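Local coordinates for 4-oxalmesaconate hydratase (Pseudomonas putida, PDB 5CGZ), which catalyses the zinc-dependent hydration of the enol form of oxalomesaconate to 4-carboxy-4-hydroxy-2-oxoadipate, the third step of gallate degradation, at residues V7-A12 with L111-K116; S3-S8 with H33-S38; Y86-D91 with H123-H128; V15-G20 with Y155-H160; C165-D170 with G227-F232. All blocks are in the same frame, centred on the assembly; numbering follows the deposited sequence. Where two conformers were deposited one is given.

Contact 1 of 5, residues V7-A12 with L111-K116; sequences VSAHSA and LSHSLK. With ZN (zinc ion), chain C.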
# COMPACT_ATOMS: atom_id res chain seq x y z
N VAL A 7 9.73 -25.30 0.68
CA VAL A 7 9.56 -25.39 -0.77
C VAL A 7 10.48 -24.40 -1.49
O VAL A 7 10.27 -23.18 -1.45
CB VAL A 7 8.11 -25.13 -1.18
CG1 VAL A 7 7.96 -25.31 -2.69
CG2 VAL A 7 7.19 -26.09 -0.44
N SER A 8 11.49 -24.95 -2.14
CA SER A 8 12.58 -24.20 -2.76
C SER A 8 12.41 -24.20 -4.29
O SER A 8 12.31 -25.27 -4.89
CB SER A 8 13.91 -24.84 -2.34
OG SER A 8 15.03 -24.14 -2.81
N ALA A 9 12.37 -23.03 -4.92
CA ALA A 9 12.18 -22.99 -6.38
C ALA A 9 13.34 -23.66 -7.11
O ALA A 9 13.16 -24.46 -8.04
CB ALA A 9 12.01 -21.57 -6.88
N HIS A 10 14.55 -23.31 -6.69
CA HIS A 10 15.78 -23.85 -7.25
C HIS A 10 16.53 -24.53 -6.12
O HIS A 10 16.36 -24.16 -4.96
CB HIS A 10 16.60 -22.72 -7.88
CG HIS A 10 15.79 -21.81 -8.75
ND1 HIS A 10 15.52 -20.50 -8.42
CD2 HIS A 10 15.15 -22.03 -9.92
CE1 HIS A 10 14.78 -19.95 -9.36
NE2 HIS A 10 14.53 -20.86 -10.29
N SER A 11 17.37 -25.50 -6.45
CA SER A 11 17.97 -26.35 -5.42
C SER A 11 18.81 -25.58 -4.39
O SER A 11 18.85 -25.98 -3.24
CB SER A 11 18.82 -27.45 -6.08
OG SER A 11 19.80 -26.92 -6.95
N ALA A 12 19.45 -24.47 -4.77
CA ALA A 12 20.31 -23.76 -3.82
C ALA A 12 19.56 -22.85 -2.84
O ALA A 12 20.07 -22.49 -1.77
CB ALA A 12 21.35 -22.93 -4.58
N LEU A 111 8.15 -23.04 4.77
CA LEU A 111 8.98 -21.91 4.33
C LEU A 111 9.07 -21.91 2.81
O LEU A 111 9.30 -22.96 2.20
CB LEU A 111 10.39 -22.00 4.93
CG LEU A 111 10.51 -22.24 6.43
CD1 LEU A 111 11.97 -22.15 6.85
CD2 LEU A 111 9.68 -21.23 7.19
N SER A 112 8.87 -20.75 2.19
CA SER A 112 9.08 -20.64 0.75
C SER A 112 9.43 -19.19 0.39
O SER A 112 9.80 -18.41 1.28
CB SER A 112 7.86 -21.14 -0.03
OG SER A 112 8.19 -21.38 -1.39
N HIS A 113 9.32 -18.84 -0.89
CA HIS A 113 9.79 -17.54 -1.40
C HIS A 113 8.79 -16.40 -1.22
O HIS A 113 7.61 -16.63 -0.98
CB HIS A 113 10.14 -17.65 -2.89
CG HIS A 113 11.23 -18.62 -3.21
ND1 HIS A 113 12.54 -18.24 -3.37
CD2 HIS A 113 11.20 -19.96 -3.40
CE1 HIS A 113 13.28 -19.30 -3.65
NE2 HIS A 113 12.49 -20.36 -3.68
N SER A 114 9.27 -15.16 -1.37
CA SER A 114 8.38 -14.00 -1.36
C SER A 114 7.43 -14.07 -2.55
O SER A 114 7.76 -14.66 -3.58
CB SER A 114 9.19 -12.69 -1.39
OG SER A 114 9.95 -12.59 -2.59
N LEU A 115 6.26 -13.44 -2.43
CA LEU A 115 5.25 -13.49 -3.48
C LEU A 115 5.51 -12.48 -4.60
O LEU A 115 4.87 -12.54 -5.64
CB LEU A 115 3.85 -13.28 -2.90
CG LEU A 115 3.16 -14.60 -2.51
CD1 LEU A 115 1.72 -14.41 -2.11
CD2 LEU A 115 3.25 -15.60 -3.68
N LYS A 116 6.44 -11.57 -4.39
CA LYS A 116 6.90 -10.70 -5.46
C LYS A 116 8.41 -10.83 -5.57
O LYS A 116 9.11 -11.00 -4.57
CB LYS A 116 6.51 -9.24 -5.23
CG LYS A 116 5.01 -9.01 -5.20
CD LYS A 116 4.68 -7.52 -5.17
CE LYS A 116 3.17 -7.27 -5.22
NZ LYS A 116 2.85 -5.82 -5.43
ZN ZN C . 16.23 -19.34 -6.86
O HOH W 1 18.20 -17.90 -6.38
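In the middle of the Rossmann-like sheet the parallel strands 3-8 and 110-112 lie side by side, and where they give way to loops Val7 and Ala9 meet Leu111, Ser112 and His113 beside the zinc site. Between these segments one backbone bond is made, Val7 N to Leu111 O at 2.8 Å. The next link comes from a side chain: Ser112 OG, anti to its own backbone N (chi1 -164°), gives its proton to Val7 O at 2.8 Å. Beyond it the His113 ring reaches across and presents its NE2 edge. Ala9 N donates to His113 NE2 at 2.9 Å in a nearly straight bond (170° at the hydrogen), although the donor stands 17° out of the ring plane. Ala9 CB closes in on the same nitrogen, 3.5 Å from His113 NE2. The next residue serves the metal: His10 ND1 binds the zinc ion, which Asp13, Glu44, His123 and a water also ligate, and Asp122 accepts a hydrogen bond at His10 NE2. Ala9 thus links the two histidines: its N meets His113, while its CB sits 4.0 Å above the centre of the His10 ring.

Contact 2 of 5, residues S3-S8 with H33-S38; sequences SALVVS and HVVCLS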
# COMPACT_ATOMS: atom_id res chain seq x y z
N SER A 3 7.21 -32.30 12.29
CA SER A 3 7.77 -32.12 10.96
C SER A 3 7.52 -30.71 10.42
O SER A 3 6.70 -29.97 10.96
CB SER A 3 7.16 -33.15 10.01
OG SER A 3 5.79 -32.86 9.79
N ALA A 4 8.25 -30.35 9.37
CA ALA A 4 8.03 -29.06 8.70
C ALA A 4 8.58 -29.15 7.28
O ALA A 4 9.36 -30.05 6.95
CB ALA A 4 8.68 -27.90 9.48
N LEU A 5 8.18 -28.19 6.45
CA LEU A 5 8.39 -28.28 5.02
C LEU A 5 9.02 -27.00 4.46
O LEU A 5 8.63 -25.89 4.82
CB LEU A 5 7.06 -28.55 4.31
CG LEU A 5 7.08 -28.57 2.78
CD1 LEU A 5 7.88 -29.79 2.29
CD2 LEU A 5 5.66 -28.58 2.21
N VAL A 6 9.99 -27.18 3.57
CA VAL A 6 10.57 -26.05 2.85
C VAL A 6 10.35 -26.27 1.36
O VAL A 6 10.69 -27.33 0.83
CB VAL A 6 12.07 -25.89 3.16
CG1 VAL A 6 12.68 -24.74 2.35
CG2 VAL A 6 12.27 -25.68 4.65
N VAL A 7 9.73 -25.30 0.68
CA VAL A 7 9.56 -25.39 -0.77
C VAL A 7 10.48 -24.40 -1.49
O VAL A 7 10.27 -23.18 -1.45
CB VAL A 7 8.11 -25.13 -1.18
CG1 VAL A 7 7.96 -25.31 -2.69
CG2 VAL A 7 7.19 -26.09 -0.44
N SER A 8 11.49 -24.95 -2.14
CA SER A 8 12.58 -24.20 -2.76
C SER A 8 12.41 -24.20 -4.29
O SER A 8 12.31 -25.27 -4.89
CB SER A 8 13.91 -24.84 -2.34
OG SER A 8 15.03 -24.14 -2.81
N HIS A 33 11.73 -31.52 5.98
CA HIS A 33 11.74 -31.98 4.59
C HIS A 33 11.80 -30.82 3.60
O HIS A 33 11.07 -29.84 3.73
CB HIS A 33 10.50 -32.83 4.29
CG HIS A 33 10.52 -33.45 2.93
ND1 HIS A 33 11.51 -34.33 2.53
CD2 HIS A 33 9.69 -33.31 1.86
CE1 HIS A 33 11.28 -34.70 1.28
NE2 HIS A 33 10.19 -34.10 0.85
N VAL A 34 12.66 -30.95 2.60
CA VAL A 34 12.83 -29.94 1.57
C VAL A 34 12.38 -30.47 0.21
O VAL A 34 12.81 -31.55 -0.22
CB VAL A 34 14.29 -29.48 1.48
CG1 VAL A 34 14.49 -28.48 0.34
CG2 VAL A 34 14.74 -28.87 2.79
N VAL A 35 11.49 -29.73 -0.45
CA VAL A 35 11.20 -29.97 -1.86
C VAL A 35 11.91 -28.91 -2.71
O VAL A 35 11.66 -27.71 -2.54
CB VAL A 35 9.70 -29.92 -2.17
CG1 VAL A 35 9.47 -30.00 -3.68
CG2 VAL A 35 8.95 -31.03 -1.45
N CYS A 36 12.79 -29.35 -3.60
CA CYS A 36 13.38 -28.49 -4.62
C CYS A 36 12.65 -28.68 -5.93
O CYS A 36 12.75 -29.74 -6.55
CB CYS A 36 14.86 -28.79 -4.81
SG CYS A 36 15.88 -28.56 -3.35
N LEU A 37 11.91 -27.67 -6.37
CA LEU A 37 11.07 -27.83 -7.55
C LEU A 37 11.92 -28.00 -8.81
O LEU A 37 11.54 -28.73 -9.73
CB LEU A 37 10.11 -26.64 -7.70
CG LEU A 37 9.07 -26.49 -6.57
CD1 LEU A 37 8.32 -25.17 -6.69
CD2 LEU A 37 8.10 -27.66 -6.56
N SER A 38 13.06 -27.32 -8.84
CA SER A 38 14.00 -27.43 -9.96
C SER A 38 15.41 -27.34 -9.41
O SER A 38 15.59 -27.21 -8.20
CB SER A 38 13.75 -26.33 -11.00
OG SER A 38 14.29 -25.09 -10.55
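Leu5 to Ser8 pair in register with His33 to Cys36 as the two parallel strands of a beta-alpha-beta unit, connected by helix 13-27. Five backbone bonds alternate along the seam, starting with His33 N to Ala4 O at 3.0 Å and finishing with Leu37 N to Ser8 O at 2.8 Å. The strand axes run 18° apart. The tightly packed part is the middle and C-terminal end, where Val6, Val7, Val34, Val35 and Leu37 are all buried. Val7 CG1 meets Leu37 CD1 at 4.0 Å, the two side chains crossing at a slant, while Val35 CG2 approaches Leu5 CD1 at 4.1 Å on the same face. On the reverse face Val6 CB touches Val34 CG2 at 4.0 Å, and Phe14 of helix 13-27 packs on Val34 and Cys36. Ser8 also points to that face, its hydroxyl donating to His10 O. Helix 92-105 lies over Leu5, His33 and Val35, yet His33, at the start of the seam, remains partly exposed. Its side chain lies alongside that of Leu5, pointing the same way, and its polar ends turn to Ser77 and Glu79 of the next strand, 76-80. Leu5 CD1 reaches His33 CD2 at 4.0 Å, obliquely to the ring, and lies nearer the backbone, 3.5 Å from His33 O.

Contact 3 of 5, residues Y86-D91 with H123-H128; sequences YPMRAD and HPLAMH. With ZN (zinc ion), chain C.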
# COMPACT_ATOMS: atom_id res chain seq x y z
N TYR A 86 13.62 -21.21 -15.33
CA TYR A 86 13.87 -20.20 -16.37
C TYR A 86 13.42 -20.62 -17.76
O TYR A 86 14.26 -20.73 -18.65
CB TYR A 86 15.36 -19.85 -16.44
CG TYR A 86 15.85 -18.93 -15.35
CD1 TYR A 86 15.90 -19.35 -14.03
CD2 TYR A 86 16.29 -17.65 -15.65
CE1 TYR A 86 16.36 -18.52 -13.03
CE2 TYR A 86 16.77 -16.80 -14.65
CZ TYR A 86 16.79 -17.24 -13.34
OH TYR A 86 17.27 -16.41 -12.34
N PRO A 87 12.11 -20.82 -17.96
CA PRO A 87 11.06 -20.58 -16.98
C PRO A 87 10.62 -21.84 -16.25
O PRO A 87 10.53 -22.92 -16.84
CB PRO A 87 9.90 -20.07 -17.85
CG PRO A 87 10.05 -20.92 -19.10
CD PRO A 87 11.56 -21.10 -19.30
N MET A 88 10.31 -21.68 -14.97
CA MET A 88 9.60 -22.71 -14.24
C MET A 88 8.10 -22.59 -14.56
O MET A 88 7.53 -21.50 -14.51
CB MET A 88 9.85 -22.57 -12.73
CG MET A 88 9.34 -23.74 -11.91
SD MET A 88 10.01 -23.70 -10.22
CE MET A 88 8.73 -22.76 -9.42
N ARG A 89 7.48 -23.72 -14.90
CA ARG A 89 6.04 -23.78 -15.14
C ARG A 89 5.46 -24.99 -14.43
O ARG A 89 6.08 -26.05 -14.41
CB ARG A 89 5.73 -23.84 -16.64
CG ARG A 89 6.07 -22.57 -17.42
CD ARG A 89 5.16 -21.41 -17.00
NE ARG A 89 5.35 -20.21 -17.82
CZ ARG A 89 6.13 -19.18 -17.48
NH1 ARG A 89 6.78 -19.20 -16.32
NH2 ARG A 89 6.25 -18.13 -18.29
N ALA A 90 4.27 -24.85 -13.86
CA ALA A 90 3.61 -25.97 -13.19
C ALA A 90 2.20 -26.17 -13.73
O ALA A 90 1.60 -25.24 -14.28
CB ALA A 90 3.56 -25.73 -11.68
N ASP A 91 1.68 -27.39 -13.60
CA ASP A 91 0.29 -27.66 -13.94
C ASP A 91 -0.42 -28.34 -12.77
O ASP A 91 0.15 -28.43 -11.67
CB ASP A 91 0.20 -28.53 -15.20
CG ASP A 91 1.02 -29.80 -15.10
OD1 ASP A 91 1.31 -30.26 -13.96
OD2 ASP A 91 1.38 -30.35 -16.15
N HIS A 123 10.51 -17.64 -8.42
CA HIS A 123 10.42 -17.64 -6.97
C HIS A 123 8.98 -17.51 -6.46
O HIS A 123 8.54 -18.35 -5.68
CB HIS A 123 11.30 -16.53 -6.39
CG HIS A 123 12.76 -16.85 -6.46
ND1 HIS A 123 13.75 -15.92 -6.23
CD2 HIS A 123 13.40 -18.02 -6.73
CE1 HIS A 123 14.93 -16.49 -6.36
NE2 HIS A 123 14.75 -17.77 -6.66
N PRO A 124 8.23 -16.48 -6.92
CA PRO A 124 6.82 -16.41 -6.48
C PRO A 124 6.00 -17.62 -6.93
O PRO A 124 5.08 -18.03 -6.22
CB PRO A 124 6.31 -15.12 -7.14
CG PRO A 124 7.54 -14.29 -7.39
CD PRO A 124 8.62 -15.31 -7.72
N LEU A 125 6.31 -18.19 -8.09
CA LEU A 125 5.57 -19.38 -8.53
C LEU A 125 5.71 -20.49 -7.50
O LEU A 125 4.73 -21.15 -7.15
CB LEU A 125 6.06 -19.86 -9.90
CG LEU A 125 5.45 -21.19 -10.36
CD1 LEU A 125 3.92 -21.12 -10.39
CD2 LEU A 125 6.00 -21.56 -11.73
N ALA A 126 6.92 -20.68 -6.99
CA ALA A 126 7.17 -21.69 -5.95
C ALA A 126 6.29 -21.44 -4.73
O ALA A 126 5.72 -22.38 -4.17
CB ALA A 126 8.65 -21.69 -5.55
N MET A 127 6.19 -20.18 -4.30
CA MET A 127 5.38 -19.88 -3.12
C MET A 127 3.88 -20.07 -3.41
O MET A 127 3.14 -20.54 -2.55
CB MET A 127 5.67 -18.46 -2.61
CG MET A 127 4.72 -18.00 -1.49
SD MET A 127 4.71 -19.05 -0.02
CE MET A 127 5.78 -18.14 1.11
N HIS A 128 3.44 -19.73 -4.62
CA HIS A 128 2.05 -19.95 -5.00
C HIS A 128 1.71 -21.44 -5.03
O HIS A 128 0.63 -21.85 -4.59
CB HIS A 128 1.73 -19.30 -6.35
CG HIS A 128 1.35 -17.86 -6.24
ND1 HIS A 128 1.93 -16.87 -7.00
CD2 HIS A 128 0.46 -17.24 -5.43
CE1 HIS A 128 1.41 -15.70 -6.68
NE2 HIS A 128 0.52 -15.90 -5.72
ZN ZN C . 16.23 -19.34 -6.86
O HOH W 1 18.20 -17.90 -6.38
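Met88 holds CG anti to its backbone N (chi1 -170°) and bends at chi3 (91°), which turns CE onto the helix beside Leu125. Leu125, its CG likewise anti to the backbone N (chi1 173°), extends from the helix to meet it, and the two side chains slant across one another. Met88 CE lies 3.8 Å from Leu125 CG and 4.0 Å from Ala126 CB, touching both neighbours. Leu125 CD2 presses further in, 3.2 Å from Met88 O, and no hydrogen bond joins the segments. Arg89 NH1 donates to Met88 O at 3.0 Å from above the carbonyl plane, and Pro87 CB packs over one face of the same guanidinium, toward the rim. Arg89 NH2 continues into a salt bridge with Glu132 of a neighbouring subunit. Two residues before Leu125, His123 NE2 binds the zinc ion at 2.2 Å. Asp122, just ahead of it, accepts the backbone N-H groups of Tyr86 and Met88, tying the loop to the start of the metal-bearing helix. The loop follows strand 76-80 and leads into helix 92-105, while helix 122-138 lies against the sheet through Met127, which packs on Val154 and Ala156 of strand 154-157.

Contact 4 of 5, residues V15-G20 with Y155-H160; sequences VWRAGG and YAFEPH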
# COMPACT_ATOMS: atom_id res chain seq x y z
N VAL A 15 19.28 -23.38 0.93
CA VAL A 15 20.54 -23.26 1.66
C VAL A 15 20.79 -21.79 2.05
O VAL A 15 21.02 -21.50 3.21
CB VAL A 15 21.74 -23.81 0.85
CG1 VAL A 15 23.05 -23.58 1.60
CG2 VAL A 15 21.55 -25.30 0.58
N TRP A 16 20.73 -20.88 1.08
CA TRP A 16 20.94 -19.46 1.38
C TRP A 16 19.92 -18.91 2.36
O TRP A 16 20.26 -18.13 3.26
CB TRP A 16 20.88 -18.60 0.11
CG TRP A 16 21.70 -19.04 -1.06
CD1 TRP A 16 21.23 -19.35 -2.31
CD2 TRP A 16 23.12 -19.16 -1.12
NE1 TRP A 16 22.28 -19.68 -3.14
CE2 TRP A 16 23.45 -19.58 -2.43
CE3 TRP A 16 24.16 -18.97 -0.20
CZ2 TRP A 16 24.77 -19.81 -2.84
CZ3 TRP A 16 25.46 -19.19 -0.60
CH2 TRP A 16 25.76 -19.61 -1.91
N ARG A 17 18.66 -19.30 2.18
CA ARG A 17 17.53 -18.58 2.77
C ARG A 17 16.87 -19.29 3.95
O ARG A 17 16.14 -18.65 4.71
CB ARG A 17 16.46 -18.32 1.70
CG ARG A 17 17.05 -17.73 0.44
CD ARG A 17 16.04 -17.31 -0.62
NE ARG A 17 16.81 -17.19 -1.85
CZ ARG A 17 17.66 -16.19 -2.09
NH1 ARG A 17 17.79 -15.20 -1.21
NH2 ARG A 17 18.36 -16.18 -3.21
N ALA A 18 17.11 -20.59 4.09
CA ALA A 18 16.41 -21.38 5.11
C ALA A 18 17.32 -22.32 5.90
O ALA A 18 16.84 -23.07 6.75
CB ALA A 18 15.28 -22.19 4.45
N GLY A 19 18.62 -22.30 5.61
CA GLY A 19 19.55 -23.22 6.24
C GLY A 19 19.49 -23.17 7.76
O GLY A 19 19.43 -24.20 8.42
N GLY A 20 19.49 -21.95 8.30
CA GLY A 20 19.38 -21.78 9.74
C GLY A 20 18.09 -22.36 10.30
O GLY A 20 18.12 -23.11 11.27
N TYR A 155 5.62 -19.06 5.77
CA TYR A 155 6.51 -17.89 5.82
C TYR A 155 7.28 -17.74 4.53
O TYR A 155 7.70 -18.74 3.95
CB TYR A 155 7.52 -18.01 6.96
CG TYR A 155 6.96 -18.23 8.35
CD1 TYR A 155 6.71 -19.52 8.81
CD2 TYR A 155 6.74 -17.16 9.21
CE1 TYR A 155 6.22 -19.74 10.09
CE2 TYR A 155 6.25 -17.37 10.51
CZ TYR A 155 5.99 -18.66 10.94
OH TYR A 155 5.52 -18.90 12.21
N ALA A 156 7.51 -16.50 4.12
CA ALA A 156 8.45 -16.23 3.04
C ALA A 156 9.80 -15.93 3.65
O ALA A 156 9.92 -15.02 4.48
CB ALA A 156 7.97 -15.06 2.18
N PHE A 157 10.82 -16.70 3.27
CA PHE A 157 12.17 -16.40 3.74
C PHE A 157 12.75 -15.25 2.89
O PHE A 157 12.10 -14.78 1.94
CB PHE A 157 13.09 -17.65 3.73
CG PHE A 157 12.95 -18.53 2.51
CD1 PHE A 157 13.00 -17.99 1.23
CD2 PHE A 157 12.83 -19.91 2.65
CE1 PHE A 157 12.89 -18.83 0.10
CE2 PHE A 157 12.73 -20.74 1.55
CZ PHE A 157 12.76 -20.20 0.27
N GLU A 158 13.95 -14.79 3.24
CA GLU A 158 14.45 -13.52 2.72
C GLU A 158 14.91 -13.58 1.26
O GLU A 158 15.77 -14.39 0.91
CB GLU A 158 15.60 -13.00 3.58
CG GLU A 158 16.14 -11.64 3.10
CD GLU A 158 16.98 -10.91 4.14
OE1 GLU A 158 16.98 -11.32 5.33
OE2 GLU A 158 17.63 -9.91 3.78
N PRO A 159 14.34 -12.73 0.39
CA PRO A 159 14.85 -12.68 -0.98
C PRO A 159 16.14 -11.87 -1.07
O PRO A 159 16.52 -11.17 -0.12
CB PRO A 159 13.72 -12.02 -1.77
CG PRO A 159 12.89 -11.30 -0.77
CD PRO A 159 13.15 -11.90 0.59
N HIS A 160 16.83 -12.00 -2.20
CA HIS A 160 18.13 -11.36 -2.37
C HIS A 160 18.03 -9.85 -2.22
O HIS A 160 18.89 -9.21 -1.61
CB HIS A 160 18.71 -11.72 -3.74
CG HIS A 160 20.17 -11.41 -3.88
ND1 HIS A 160 21.14 -12.06 -3.15
CD2 HIS A 160 20.82 -10.50 -4.66
CE1 HIS A 160 22.33 -11.58 -3.49
NE2 HIS A 160 22.16 -10.64 -4.40
O HOH W 2 15.24 -15.81 5.61
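Arg17 and Phe157 cross at about a right angle, the arginine stem passing from over one face of the ring, at CB, outward past the CE1 rim. Arg17 CB sits 3.5 Å above the ring plane, offset toward the rim by CD1 and CG, in a CH-pi contact 3.8 Å from the centroid. Further along, Arg17 CD meets Phe157 CE1 at 3.6 Å. Phe157 CG takes the crowded position between its backbone N and carbonyl carbon (chi1 42°), and the ring also receives Ala18 CB, obliquely, 3.8 Å from CD2. Extended from CG to NE, the arginine carries its guanidinium beyond the ring, the two planes 40° apart. NH1 then donates to Glu158 O at 3.0 Å, lying in the carbonyl plane, while the oxygen stands 18° out of the guanidinium plane. Tyr199 is a second partner of NH1, and NE forms a salt bridge with Asp13, a zinc ligand. A water takes the N-H of Glu158 at 2.9 Å beside Arg17 O. A leucine in place of Arg17 would probably leave Glu158 O without this donor and the Asp13 carboxylate without its charged mate. Helix 13-27 is thereby fastened to the end of strand 154-157 by a side chain that is apolar along its stem and charged at its tip. The chemistry is consistent with a second-shell role, a buried guanidinium that would position a zinc ligand and is likely to offset part of its negative charge.

Contact 5 of 5, residues C165-D170 with G227-F232; sequences CEWRPD and GLQSVF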
# COMPACT_ATOMS: atom_id res chain seq x y z
N CYS A 165 11.45 -6.47 -3.45
CA CYS A 165 10.41 -7.49 -3.43
C CYS A 165 9.23 -7.12 -2.54
O CYS A 165 8.29 -7.90 -2.40
CB CYS A 165 10.99 -8.83 -2.97
SG CYS A 165 12.23 -9.50 -4.08
N GLU A 166 9.27 -5.93 -1.94
CA GLU A 166 8.24 -5.50 -0.99
C GLU A 166 8.05 -6.51 0.14
O GLU A 166 6.94 -6.78 0.60
CB GLU A 166 6.92 -5.25 -1.73
CG GLU A 166 7.04 -4.10 -2.74
CD GLU A 166 5.87 -4.04 -3.72
OE1 GLU A 166 4.71 -4.20 -3.29
OE2 GLU A 166 6.12 -3.84 -4.93
N TRP A 167 9.17 -7.03 0.61
CA TRP A 167 9.18 -8.04 1.66
C TRP A 167 9.63 -7.39 2.96
O TRP A 167 10.57 -6.59 2.97
CB TRP A 167 10.11 -9.18 1.24
CG TRP A 167 10.36 -10.29 2.23
CD1 TRP A 167 9.70 -11.49 2.30
CD2 TRP A 167 11.38 -10.33 3.24
NE1 TRP A 167 10.25 -12.26 3.30
CE2 TRP A 167 11.27 -11.58 3.89
CE3 TRP A 167 12.37 -9.43 3.65
CZ2 TRP A 167 12.12 -11.95 4.93
CZ3 TRP A 167 13.22 -9.81 4.69
CH2 TRP A 167 13.08 -11.06 5.32
N ARG A 168 8.94 -7.70 4.04
CA ARG A 168 9.30 -7.18 5.35
C ARG A 168 9.35 -8.33 6.35
O ARG A 168 8.40 -9.08 6.46
CB ARG A 168 8.29 -6.12 5.83
CG ARG A 168 8.57 -5.64 7.27
CD ARG A 168 7.52 -4.65 7.79
NE ARG A 168 6.27 -5.29 8.19
CZ ARG A 168 6.00 -5.81 9.40
NH1 ARG A 168 4.81 -6.36 9.62
NH2 ARG A 168 6.91 -5.78 10.38
N PRO A 169 10.46 -8.47 7.09
CA PRO A 169 10.43 -9.56 8.07
C PRO A 169 9.58 -9.16 9.27
O PRO A 169 9.90 -8.17 9.90
CB PRO A 169 11.90 -9.73 8.46
CG PRO A 169 12.51 -8.35 8.25
CD PRO A 169 11.71 -7.69 7.12
N ASP A 170 8.50 -9.89 9.56
CA ASP A 170 7.72 -9.63 10.77
C ASP A 170 8.14 -10.63 11.86
O ASP A 170 7.66 -10.58 12.99
CB ASP A 170 6.21 -9.71 10.50
CG ASP A 170 5.79 -11.06 9.90
OD1 ASP A 170 6.21 -12.12 10.40
OD2 ASP A 170 5.03 -11.07 8.92
N GLY A 227 15.29 -13.64 8.75
CA GLY A 227 14.04 -12.88 8.75
C GLY A 227 12.99 -13.62 7.93
O GLY A 227 13.31 -14.19 6.88
N LEU A 228 11.76 -13.62 8.42
CA LEU A 228 10.64 -14.28 7.76
C LEU A 228 9.44 -13.34 7.66
O LEU A 228 9.20 -12.54 8.58
CB LEU A 228 10.20 -15.54 8.53
CG LEU A 228 11.06 -16.81 8.64
CD1 LEU A 228 11.41 -17.36 7.28
CD2 LEU A 228 12.31 -16.57 9.47
N GLN A 229 8.68 -13.44 6.58
CA GLN A 229 7.40 -12.74 6.51
C GLN A 229 6.25 -13.75 6.54
O GLN A 229 6.14 -14.60 5.66
CB GLN A 229 7.29 -11.86 5.26
CG GLN A 229 5.97 -11.09 5.22
CD GLN A 229 6.02 -9.81 4.37
OE1 GLN A 229 6.74 -9.73 3.39
NE2 GLN A 229 5.23 -8.81 4.77
N SER A 230 5.40 -13.62 7.55
CA SER A 230 4.28 -14.52 7.77
C SER A 230 3.15 -14.30 6.80
O SER A 230 2.78 -13.16 6.53
CB SER A 230 3.73 -14.35 9.19
OG SER A 230 4.78 -14.40 10.12
N VAL A 231 2.56 -15.38 6.31
CA VAL A 231 1.39 -15.27 5.46
C VAL A 231 0.11 -15.12 6.28
O VAL A 231 -0.77 -14.35 5.92
CB VAL A 231 1.27 -16.48 4.52
CG1 VAL A 231 -0.04 -16.43 3.75
CG2 VAL A 231 2.47 -16.53 3.57
N PHE A 232 0.01 -15.85 7.39
CA PHE A 232 -1.22 -15.89 8.17
C PHE A 232 -1.05 -15.30 9.56
O PHE A 232 0.05 -15.31 10.11
CB PHE A 232 -1.74 -17.34 8.30
CG PHE A 232 -1.97 -18.01 6.99
CD1 PHE A 232 -3.10 -17.71 6.24
CD2 PHE A 232 -1.06 -18.93 6.50
CE1 PHE A 232 -3.32 -18.32 5.01
CE2 PHE A 232 -1.26 -19.55 5.27
CZ PHE A 232 -2.39 -19.25 4.52
O HOH W 3 5.31 -6.20 3.06
O HOH W 4 3.37 -9.44 7.55
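The Trp167 indole has Pro169 N over one face, 3.9 Å above the plane and toward the rim, and Gly227 O at its edge, in plane, 3.2 Å from CZ2. Its NE1 bonds elsewhere, to Ala156 O. The Gln229 side chain slides past the indole in the opposite direction, its amide nearly perpendicular to the ring (87°). Gln229 OE1 accepts Arg168 N at 3.1 Å, the donor standing well above the carbonyl plane, and NE2 gives a proton to a water held by Glu166 O. Pro169 CB packs on Gly227 CA at 3.8 Å, where a side chain would clash. Asp170, its CG set between backbone N and carbonyl carbon (chi1 56°), grips Ser230 with both oxygens, each met on its syn side. Ser230 OG donates to OD1 of Asp170 at 2.7 Å, and Ser230 N to its OD2 at 2.9 Å. An alanine at Asp170 would probably leave the N-H and hydroxyl of Ser230 without these carboxylate acceptors and let the hydroxyl turn. Nearby, Arg168 and Pro169 bond Gln164 of a neighbouring subunit. The arrangement is that of a loop running at 90° over strand 225-230 before entering strand 171-174, its antiparallel neighbour and the outermost strand within this chain.

How the contacts relate
Contacts 1, 2, 4 and 5 all reach one mixed sheet, with contact 2 toward one side and contact 5 near the other margin within the chain, their centres about 18 Å apart. Contacts 1 and 2 share Val7 and Ser8 of strand 3-8. Contact 4 lies about 8 Å from contact 1, centre to centre, strand 154-157 being the neighbour of strand 110-112. Contact 3 brings in helix 122-138 and meets contact 1 at the zinc ion. Along the chain contact 2 closes before contact 3 opens, contacts 1 and 4 interlace, and contact 5 comes last. Distant parts of the sequence thus converge on the metal, while contact 5 joins the loop before strand 171-174 to strand 225-230.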